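Local coordinates for protein DNA ligase (Archaeoglobus fulgidus, PDB 3GDE) that probably seals nicks in double-stranded DNA during replication, recombination and repair, using ATP and a magnesium cofactor, at residues A[256-261]-A[300-305]; A[291-296]-A[361-366]; A[337-342]-A[369-374]. All blocks are in the same frame, centred on the assembly; numbering follows the deposited sequence.

Interaction 1 (A[256-261]-A[300-305]); sequences SRVQVH and GEVIAV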
loop_
_atom_site.group_PDB
_atom_site.type_symbol
_atom_site.label_atom_id
_atom_site.label_comp_id
_atom_site.label_asym_id
_atom_site.label_seq_id
_atom_site.Cartn_x
_atom_site.Cartn_y
_atom_site.Cartn_z
ATOM N N SER A 256 -11.859 10.609 3.662
ATOM C CA SER A 256 -10.706 9.722 3.723
ATOM C C SER A 256 -10.454 9.242 5.138
ATOM O O SER A 256 -10.331 10.037 6.054
ATOM C CB SER A 256 -9.457 10.394 3.172
ATOM O OG SER A 256 -9.689 10.859 1.863
ATOM N N ARG A 257 -10.355 7.929 5.296
ATOM C CA ARG A 257 -10.067 7.347 6.587
ATOM C C ARG A 257 -8.645 7.682 7.071
ATOM O O ARG A 257 -7.685 7.699 6.295
ATOM C CB ARG A 257 -10.291 5.850 6.549
ATOM C CG ARG A 257 -10.495 5.274 7.923
ATOM C CD ARG A 257 -11.110 3.911 7.865
ATOM N NE ARG A 257 -10.986 3.237 9.144
ATOM C CZ ARG A 257 -11.270 1.955 9.338
ATOM N NH1 ARG A 257 -11.697 1.202 8.321
ATOM N NH2 ARG A 257 -11.116 1.422 10.543
ATOM N N VAL A 258 -8.537 7.991 8.352
ATOM C CA VAL A 258 -7.257 8.277 8.976
ATOM C C VAL A 258 -7.174 7.650 10.361
ATOM O O VAL A 258 -8.190 7.243 10.963
ATOM C CB VAL A 258 -6.956 9.808 9.108
ATOM C CG1 VAL A 258 -6.873 10.466 7.753
ATOM C CG2 VAL A 258 -7.963 10.504 10.033
ATOM N N GLN A 259 -5.945 7.580 10.852
ATOM C CA GLN A 259 -5.682 7.113 12.197
ATOM C C GLN A 259 -4.788 8.147 12.894
ATOM O O GLN A 259 -3.729 8.515 12.392
ATOM C CB GLN A 259 -5.035 5.736 12.131
ATOM C CG GLN A 259 -4.891 5.051 13.454
ATOM C CD GLN A 259 -4.233 3.713 13.307
ATOM O OE1 GLN A 259 -3.017 3.595 13.433
ATOM N NE2 GLN A 259 -5.026 2.694 13.000
ATOM N N VAL A 260 -5.245 8.621 14.042
ATOM C CA VAL A 260 -4.615 9.744 14.735
ATOM C C VAL A 260 -3.972 9.272 16.037
ATOM O O VAL A 260 -4.628 8.632 16.865
ATOM C CB VAL A 260 -5.648 10.877 14.997
ATOM C CG1 VAL A 260 -5.095 11.929 15.964
ATOM C CG2 VAL A 260 -6.069 11.519 13.674
ATOM N N HIS A 261 -2.684 9.582 16.188
ATOM C CA HIS A 261 -1.897 9.173 17.349
ATOM C C HIS A 261 -1.440 10.399 18.157
ATOM O O HIS A 261 -0.848 11.328 17.599
ATOM C CB HIS A 261 -0.665 8.387 16.895
ATOM C CG HIS A 261 -0.977 7.099 16.204
ATOM N ND1 HIS A 261 -0.703 5.871 16.767
ATOM C CD2 HIS A 261 -1.517 6.845 14.990
ATOM C CE1 HIS A 261 -1.068 4.914 15.933
ATOM N NE2 HIS A 261 -1.566 5.479 14.847
ATOM N N GLY A 300 -10.727 7.565 12.492
ATOM C CA GLY A 300 -11.627 8.604 12.023
ATOM C C GLY A 300 -11.769 8.778 10.518
ATOM O O GLY A 300 -11.093 8.133 9.720
ATOM N N GLU A 301 -12.673 9.674 10.143
ATOM C CA GLU A 301 -12.833 10.074 8.765
ATOM C C GLU A 301 -12.579 11.573 8.638
ATOM O O GLU A 301 -13.154 12.381 9.379
ATOM C CB GLU A 301 -14.240 9.726 8.290
ATOM C CG GLU A 301 -14.351 9.505 6.802
ATOM C CD GLU A 301 -13.944 8.108 6.357
ATOM O OE1 GLU A 301 -13.653 7.951 5.149
ATOM O OE2 GLU A 301 -13.926 7.167 7.173
ATOM N N VAL A 302 -11.699 11.939 7.714
ATOM C CA VAL A 302 -11.482 13.349 7.387
ATOM C C VAL A 302 -12.327 13.711 6.159
ATOM O O VAL A 302 -12.284 13.018 5.132
ATOM C CB VAL A 302 -9.984 13.654 7.155
ATOM C CG1 VAL A 302 -9.786 15.057 6.615
ATOM C CG2 VAL A 302 -9.227 13.505 8.454
ATOM N N ILE A 303 -13.114 14.778 6.277
ATOM C CA ILE A 303 -13.940 15.222 5.161
ATOM C C ILE A 303 -13.606 16.657 4.770
ATOM O O ILE A 303 -13.222 17.472 5.614
ATOM C CB ILE A 303 -15.476 15.045 5.423
ATOM C CG1 ILE A 303 -15.961 15.980 6.541
ATOM C CG2 ILE A 303 -15.825 13.578 5.702
ATOM C CD1 ILE A 303 -17.433 15.855 6.879
ATOM N N ALA A 304 -13.733 16.954 3.483
ATOM C CA ALA A 304 -13.534 18.308 2.993
ATOM C C ALA A 304 -14.861 19.046 3.079
ATOM O O ALA A 304 -15.891 18.519 2.673
ATOM C CB ALA A 304 -13.011 18.291 1.568
ATOM N N VAL A 305 -14.833 20.253 3.645
ATOM C CA VAL A 305 -16.023 21.112 3.730
ATOM C C VAL A 305 -15.727 22.503 3.161
ATOM O O VAL A 305 -14.582 22.949 3.158
ATOM C CB VAL A 305 -16.590 21.216 5.176
ATOM C CG1 VAL A 305 -17.014 19.844 5.689
ATOM C CG2 VAL A 305 -15.585 21.852 6.118
#
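Ser256 and Val302 grip each other through both peptide groups: Ser256 N donates to Val302 O at 2.9 Å, and Val302 N answers to Ser256 O. Two residues further on, Val258 N reaches Gly300 O at 2.9 Å while Gly300 N reaches Val258 O at 3.0 Å. These two hydrogen-bonded pairs flank the non-hydrogen-bonded pair of Arg257 and Glu301 in an antiparallel arrangement of two twisted strands, whose segment axes run at 129°. The amide of Val258 stands above the carbonyl plane of Gly300, 35° out of it, and Gly300 O also takes a CA-H...O contact from Arg257 CA at 3.4 Å. On the face carrying Arg257 and Glu301, the glutamate chain bends at chi2 (82°) and its carboxylate comes back over the Ser256-Arg257 peptide. Glu301 OE1 lies 3.3 Å from Arg257 N, but at an angle too poor for a hydrogen bond. The arginine chain is extended and crosses the glutamate at about a right angle; Arg257 NE stays 5.3 Å from Glu301 OE2, while the guanidinium forms a salt bridge with Asp299 and a hydrogen bond to Met229 O. On the other face, which Ser256 shares, Val258 CG2 meets Val302 CG2 at 3.6 Å, and Val316 and Phe320 of helix 313-321 pack onto these valines. The chemistry thus sets the valine face apart from one where Arg257 and Glu301, both predicted to bind ATP in the adenylation domain, do not pair with each other and Asp299 anchors the guanidinium.

Interaction 2 (A[291-296]-A[361-366]); sequences SVKPGV and LESAVN
Lys293 N donates to Ala364 O at 2.7 Å, and Asn366 N donates to Ser291 O at 2.8 Å; in both bonds the donor lies nearly along the C=O axis. Between them the backbones of Val292 and Val365 form a single bridge, with Val292 CA directing a CA-H...O contact at Ala364 O. A water adds to the join by donating to Ser291 O at 3.0 Å and, weakly, to Ala364 O. The side chains close around this backbone core. Lys293 has CG anti to its backbone N (chi1 -177°), and the chain then bends three times, so that it curls over Ala364: Lys293 CE touches Ala364 CB at 3.8 Å. The ammonium ends beside Ser363 without a direct bond, joined instead through a second water that accepts from Lys293 NZ at 2.8 Å and is also hydrogen-bonded to Ser363 OG. Ala364 CB is further met by Val296 CG1 at 4.3 Å. At the other end Ser291 CB packs on Asn366 O at 3.3 Å, while Ser291 OG turns to the hydroxyl of Ser368. Segment 291-296 is placed by its neighbours: Val292 leaves the helical conformation at the end of helix 282-291, its carbonyl accepts from the indole NH of Trp262, and Gly295 with Val296 forms a G1 beta bulge opposite that tryptophan. The contact therefore pins the exit of helix 282-291, just ahead of strand 296-306, against the C-terminal end of helix 354-364 in the adenylation domain. Next to it, Val365 packs on Ile371 and Leu373 of strand 371-379, and Leu361 on Phe339 and Ile342 of strand 335-342.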
loop_
_atom_site.group_PDB
_atom_site.type_symbol
_atom_site.label_atom_id
_atom_site.label_comp_id
_atom_site.label_asym_id
_atom_site.label_seq_id
_atom_site.Cartn_x
_atom_site.Cartn_y
_atom_site.Cartn_z
ATOM N N SER A 291 -8.621 19.720 21.051
ATOM C CA SER A 291 -9.901 19.030 21.257
ATOM C C SER A 291 -9.808 17.606 21.798
ATOM O O SER A 291 -10.792 17.086 22.339
ATOM C CB SER A 291 -10.744 19.053 19.982
ATOM O OG SER A 291 -10.936 20.385 19.520
ATOM N N VAL A 292 -8.657 16.953 21.644
ATOM C CA VAL A 292 -8.578 15.565 22.104
ATOM C C VAL A 292 -7.657 15.329 23.308
ATOM O O VAL A 292 -6.625 15.988 23.478
ATOM C CB VAL A 292 -8.383 14.514 20.937
ATOM C CG1 VAL A 292 -9.085 14.958 19.633
ATOM C CG2 VAL A 292 -6.935 14.206 20.683
ATOM N N LYS A 293 -8.087 14.406 24.157
ATOM C CA LYS A 293 -7.362 13.994 25.341
ATOM C C LYS A 293 -6.093 13.222 24.937
ATOM O O LYS A 293 -6.168 12.294 24.133
ATOM C CB LYS A 293 -8.306 13.150 26.201
ATOM C CG LYS A 293 -7.778 12.663 27.536
ATOM C CD LYS A 293 -7.541 11.139 27.529
ATOM C CE LYS A 293 -8.835 10.328 27.321
ATOM N NZ LYS A 293 -9.845 10.421 28.436
ATOM N N PRO A 294 -4.919 13.637 25.461
ATOM C CA PRO A 294 -3.632 13.018 25.114
ATOM C C PRO A 294 -3.559 11.554 25.535
ATOM O O PRO A 294 -4.228 11.156 26.484
ATOM C CB PRO A 294 -2.620 13.842 25.915
ATOM C CG PRO A 294 -3.323 15.133 26.220
ATOM C CD PRO A 294 -4.747 14.750 26.414
ATOM N N GLY A 295 -2.760 10.765 24.826
ATOM C CA GLY A 295 -2.573 9.344 25.154
ATOM C C GLY A 295 -3.529 8.411 24.432
ATOM O O GLY A 295 -3.894 7.362 24.963
ATOM N N VAL A 296 -3.944 8.799 23.227
ATOM C CA VAL A 296 -4.904 8.009 22.447
ATOM C C VAL A 296 -4.446 7.701 21.020
ATOM O O VAL A 296 -3.551 8.360 20.462
ATOM C CB VAL A 296 -6.343 8.646 22.404
ATOM C CG1 VAL A 296 -6.915 8.824 23.801
ATOM C CG2 VAL A 296 -6.343 9.965 21.656
ATOM N N LEU A 361 -14.093 6.576 23.607
ATOM C CA LEU A 361 -14.009 7.592 22.561
ATOM C C LEU A 361 -14.726 8.887 22.962
ATOM O O LEU A 361 -14.198 9.981 22.768
ATOM C CB LEU A 361 -14.576 7.055 21.243
ATOM C CG LEU A 361 -14.630 8.035 20.065
ATOM C CD1 LEU A 361 -13.235 8.352 19.534
ATOM C CD2 LEU A 361 -15.533 7.508 18.961
ATOM N N GLU A 362 -15.929 8.749 23.518
ATOM C CA GLU A 362 -16.743 9.913 23.889
ATOM C C GLU A 362 -16.046 10.811 24.908
ATOM O O GLU A 362 -16.011 12.034 24.740
ATOM C CB GLU A 362 -18.125 9.477 24.383
ATOM C CG GLU A 362 -19.035 8.956 23.275
ATOM C CD GLU A 362 -20.303 8.299 23.801
ATOM O OE1 GLU A 362 -21.011 7.648 22.997
ATOM O OE2 GLU A 362 -20.596 8.426 25.014
ATOM N N SER A 363 -15.454 10.209 25.937
ATOM C CA SER A 363 -14.764 10.996 26.958
ATOM C C SER A 363 -13.375 11.497 26.521
ATOM O O SER A 363 -12.770 12.312 27.220
ATOM C CB SER A 363 -14.700 10.241 28.289
ATOM O OG SER A 363 -13.635 9.317 28.309
ATOM N N ALA A 364 -12.896 11.037 25.360
ATOM C CA ALA A 364 -11.559 11.385 24.872
ATOM C C ALA A 364 -11.564 12.587 23.941
ATOM O O ALA A 364 -10.576 13.328 23.851
ATOM C CB ALA A 364 -10.918 10.199 24.187
ATOM N N VAL A 365 -12.668 12.779 23.234
ATOM C CA VAL A 365 -12.790 13.951 22.380
ATOM C C VAL A 365 -13.815 14.950 22.914
ATOM O O VAL A 365 -14.901 14.585 23.376
ATOM C CB VAL A 365 -12.950 13.609 20.852
ATOM C CG1 VAL A 365 -13.119 12.120 20.632
ATOM C CG2 VAL A 365 -14.062 14.426 20.185
ATOM N N ASN A 366 -13.411 16.210 22.877
ATOM C CA ASN A 366 -14.261 17.333 23.197
ATOM C C ASN A 366 -14.620 17.983 21.868
ATOM O O ASN A 366 -13.777 18.617 21.222
ATOM C CB ASN A 366 -13.511 18.293 24.137
ATOM C CG ASN A 366 -14.061 19.703 24.098
ATOM O OD1 ASN A 366 -15.096 19.996 24.702
ATOM N ND2 ASN A 366 -13.365 20.589 23.378
HETATM O O HOH W 1 -10.832 16.403 25.293
HETATM O O HOH W 2 -11.272 8.439 27.096
#

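Interaction 3 (A[337-342]-A[369-374]); sequences AHFFDI and EKIKLA
Phe339 and Ile371 make the apolar centre: Ile371 CG2 approaches the edge of the phenyl ring, in its plane, 3.8 Å from Phe339 CE2. The isoleucine's CD1 also reaches across to Ala337, with Ile371 CD1 and Ala337 CB 3.8 Å apart. This is a parallel strand pair of the adenylation domain, the nucleotidyltransferase unit of DNA ligases, with Ala337, His338 and Phe339 level with Ile371, Lys372 and Leu373 and the segment axes inclined at 34°. On the same face as Phe339, the Leu373 side chain lies beside the phenylalanine, and that face is covered in part by Leu298 against Phe339 and by Leu361 against Leu373. Further along, Phe340 CB packs on Ala374 CB at 3.8 Å. Phe340 is a predicted ATP-binding residue; the end of its side chain leads away from 369-374 and approaches Arg257 and Glu250, and with Asp341 it forms a classic beta bulge facing Asp299. Four backbone bonds hold the strands together. Ala337 N donates to Lys370 O, Lys372 N to Ala337 O at 2.8 Å, Phe339 N to Lys372 O, and Ala374 N to Phe339 O, so each segment both donates and accepts. The opposite face carries His338 and Lys372. The aliphatic part of Lys372 runs side by side with His338, pointing the same way, and its CG sits over one ring face, offset toward the rim, 4.0 Å from the centroid of the His338 ring, a CH-pi contact. The Phe253 ring also meets the imidazole. At the ring's edge, in its plane, a water is hydrogen-bonded to His338 ND1 (2.7 Å) and donates a hydrogen bond to Leu373 O at 3.0 Å.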
loop_
_atom_site.group_PDB
_atom_site.type_symbol
_atom_site.label_atom_id
_atom_site.label_comp_id
_atom_site.label_asym_id
_atom_site.label_seq_id
_atom_site.Cartn_x
_atom_site.Cartn_y
_atom_site.Cartn_z
ATOM N N ALA A 337 -12.727 16.548 10.979
ATOM C CA ALA A 337 -12.495 15.147 11.305
ATOM C C ALA A 337 -13.631 14.605 12.155
ATOM O O ALA A 337 -14.089 15.267 13.083
ATOM C CB ALA A 337 -11.158 14.975 12.021
ATOM N N HIS A 338 -14.083 13.402 11.807
ATOM C CA HIS A 338 -15.130 12.696 12.534
ATOM C C HIS A 338 -14.587 11.360 13.001
ATOM O O HIS A 338 -14.272 10.487 12.190
ATOM C CB HIS A 338 -16.362 12.486 11.655
ATOM C CG HIS A 338 -16.980 13.759 11.167
ATOM N ND1 HIS A 338 -18.240 14.167 11.547
ATOM C CD2 HIS A 338 -16.507 14.723 10.341
ATOM C CE1 HIS A 338 -18.521 15.320 10.969
ATOM N NE2 HIS A 338 -17.482 15.682 10.239
ATOM N N PHE A 339 -14.477 11.212 14.314
ATOM C CA PHE A 339 -13.933 10.015 14.912
ATOM C C PHE A 339 -15.030 9.023 15.263
ATOM O O PHE A 339 -16.109 9.418 15.703
ATOM C CB PHE A 339 -13.061 10.375 16.124
ATOM C CG PHE A 339 -11.843 11.172 15.759
ATOM C CD1 PHE A 339 -10.783 10.574 15.077
ATOM C CD2 PHE A 339 -11.756 12.534 16.074
ATOM C CE1 PHE A 339 -9.654 11.316 14.721
ATOM C CE2 PHE A 339 -10.619 13.285 15.728
ATOM C CZ PHE A 339 -9.571 12.667 15.046
ATOM N N PHE A 340 -14.750 7.739 15.025
ATOM C CA PHE A 340 -15.717 6.665 15.256
ATOM C C PHE A 340 -15.173 5.498 16.075
ATOM O O PHE A 340 -15.929 4.622 16.476
ATOM C CB PHE A 340 -16.315 6.158 13.934
ATOM C CG PHE A 340 -15.298 5.652 12.932
ATOM C CD1 PHE A 340 -14.783 4.355 13.021
ATOM C CD2 PHE A 340 -14.898 6.455 11.862
ATOM C CE1 PHE A 340 -13.864 3.873 12.082
ATOM C CE2 PHE A 340 -13.965 5.982 10.920
ATOM C CZ PHE A 340 -13.452 4.683 11.036
ATOM N N ASP A 341 -13.865 5.477 16.309
ATOM C CA ASP A 341 -13.266 4.439 17.139
ATOM C C ASP A 341 -11.956 4.851 17.818
ATOM O O ASP A 341 -11.344 5.863 17.477
ATOM C CB ASP A 341 -13.079 3.138 16.344
ATOM C CG ASP A 341 -13.492 1.913 17.134
ATOM O OD1 ASP A 341 -13.301 1.891 18.371
ATOM O OD2 ASP A 341 -14.014 0.966 16.520
ATOM N N ILE A 342 -11.546 4.039 18.784
ATOM C CA ILE A 342 -10.354 4.283 19.590
ATOM C C ILE A 342 -9.653 2.937 19.817
ATOM O O ILE A 342 -10.296 1.940 20.152
ATOM C CB ILE A 342 -10.723 5.015 20.923
ATOM C CG1 ILE A 342 -9.483 5.264 21.801
ATOM C CG2 ILE A 342 -11.865 4.273 21.677
ATOM C CD1 ILE A 342 -9.735 6.226 22.948
ATOM N N GLU A 369 -15.838 22.727 16.262
ATOM C CA GLU A 369 -16.331 22.920 14.897
ATOM C C GLU A 369 -15.590 22.028 13.899
ATOM O O GLU A 369 -16.164 21.604 12.896
ATOM C CB GLU A 369 -16.281 24.397 14.470
ATOM C CG GLU A 369 -14.875 24.981 14.302
ATOM C CD GLU A 369 -14.781 26.048 13.211
ATOM O OE1 GLU A 369 -13.675 26.627 13.044
ATOM O OE2 GLU A 369 -15.797 26.302 12.515
ATOM N N LYS A 370 -14.323 21.737 14.189
ATOM C CA LYS A 370 -13.479 20.971 13.275
ATOM C C LYS A 370 -13.224 19.518 13.701
ATOM O O LYS A 370 -12.691 18.739 12.913
ATOM C CB LYS A 370 -12.155 21.699 13.016
ATOM C CG LYS A 370 -12.291 23.020 12.268
ATOM C CD LYS A 370 -10.996 23.366 11.527
ATOM C CE LYS A 370 -10.999 24.818 11.051
ATOM N NZ LYS A 370 -9.742 25.190 10.335
ATOM N N ILE A 371 -13.600 19.167 14.933
ATOM C CA ILE A 371 -13.443 17.795 15.452
ATOM C C ILE A 371 -14.775 17.280 15.998
ATOM O O ILE A 371 -15.308 17.820 16.969
ATOM C CB ILE A 371 -12.343 17.689 16.578
ATOM C CG1 ILE A 371 -10.950 18.126 16.084
ATOM C CG2 ILE A 371 -12.314 16.283 17.215
ATOM C CD1 ILE A 371 -10.366 17.331 14.903
ATOM N N LYS A 372 -15.304 16.230 15.377
ATOM C CA LYS A 372 -16.594 15.678 15.776
ATOM C C LYS A 372 -16.508 14.199 16.104
ATOM O O LYS A 372 -15.579 13.515 15.681
ATOM C CB LYS A 372 -17.628 15.886 14.664
ATOM C CG LYS A 372 -17.526 17.214 13.920
ATOM C CD LYS A 372 -18.153 18.344 14.712
ATOM C CE LYS A 372 -19.629 18.502 14.399
ATOM N NZ LYS A 372 -20.073 19.901 14.690
ATOM N N LEU A 373 -17.484 13.724 16.871
ATOM C CA LEU A 373 -17.773 12.305 16.990
ATOM C C LEU A 373 -18.794 11.886 15.946
ATOM O O LEU A 373 -19.740 12.626 15.660
ATOM C CB LEU A 373 -18.335 11.982 18.373
ATOM C CG LEU A 373 -17.461 11.273 19.415
ATOM C CD1 LEU A 373 -15.984 11.466 19.141
ATOM C CD2 LEU A 373 -17.825 11.745 20.822
ATOM N N ALA A 374 -18.599 10.700 15.378
ATOM C CA ALA A 374 -19.625 10.082 14.558
ATOM C C ALA A 374 -20.874 9.894 15.416
ATOM O O ALA A 374 -20.802 9.387 16.540
ATOM C CB ALA A 374 -19.150 8.742 14.005
HETATM O O HOH W 3 -20.454 13.272 12.862
#

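In the fold
From the N terminus, the first segment met is on strand 256-262; interaction 1 closes when the chain, after helix 282-291, returns as strand 296-306. Interaction 2 opens within that loop, at 291-296, and closes only at 361-366, so it crosses interaction 1. Interaction 3 opens at 337-342, after interaction 1 has closed, and closes at 369-374, crossing interaction 2 in turn; none nests within another. Interactions 1 and 3 join neighbouring strands and share a sheet through strands 296-306 and 335-342, where Glu301 N lies 2.7 Å from His338 O, probably hydrogen-bonded. Interaction 2 joins the ends of helices 282-291 and 354-364 beside this region of the sheet.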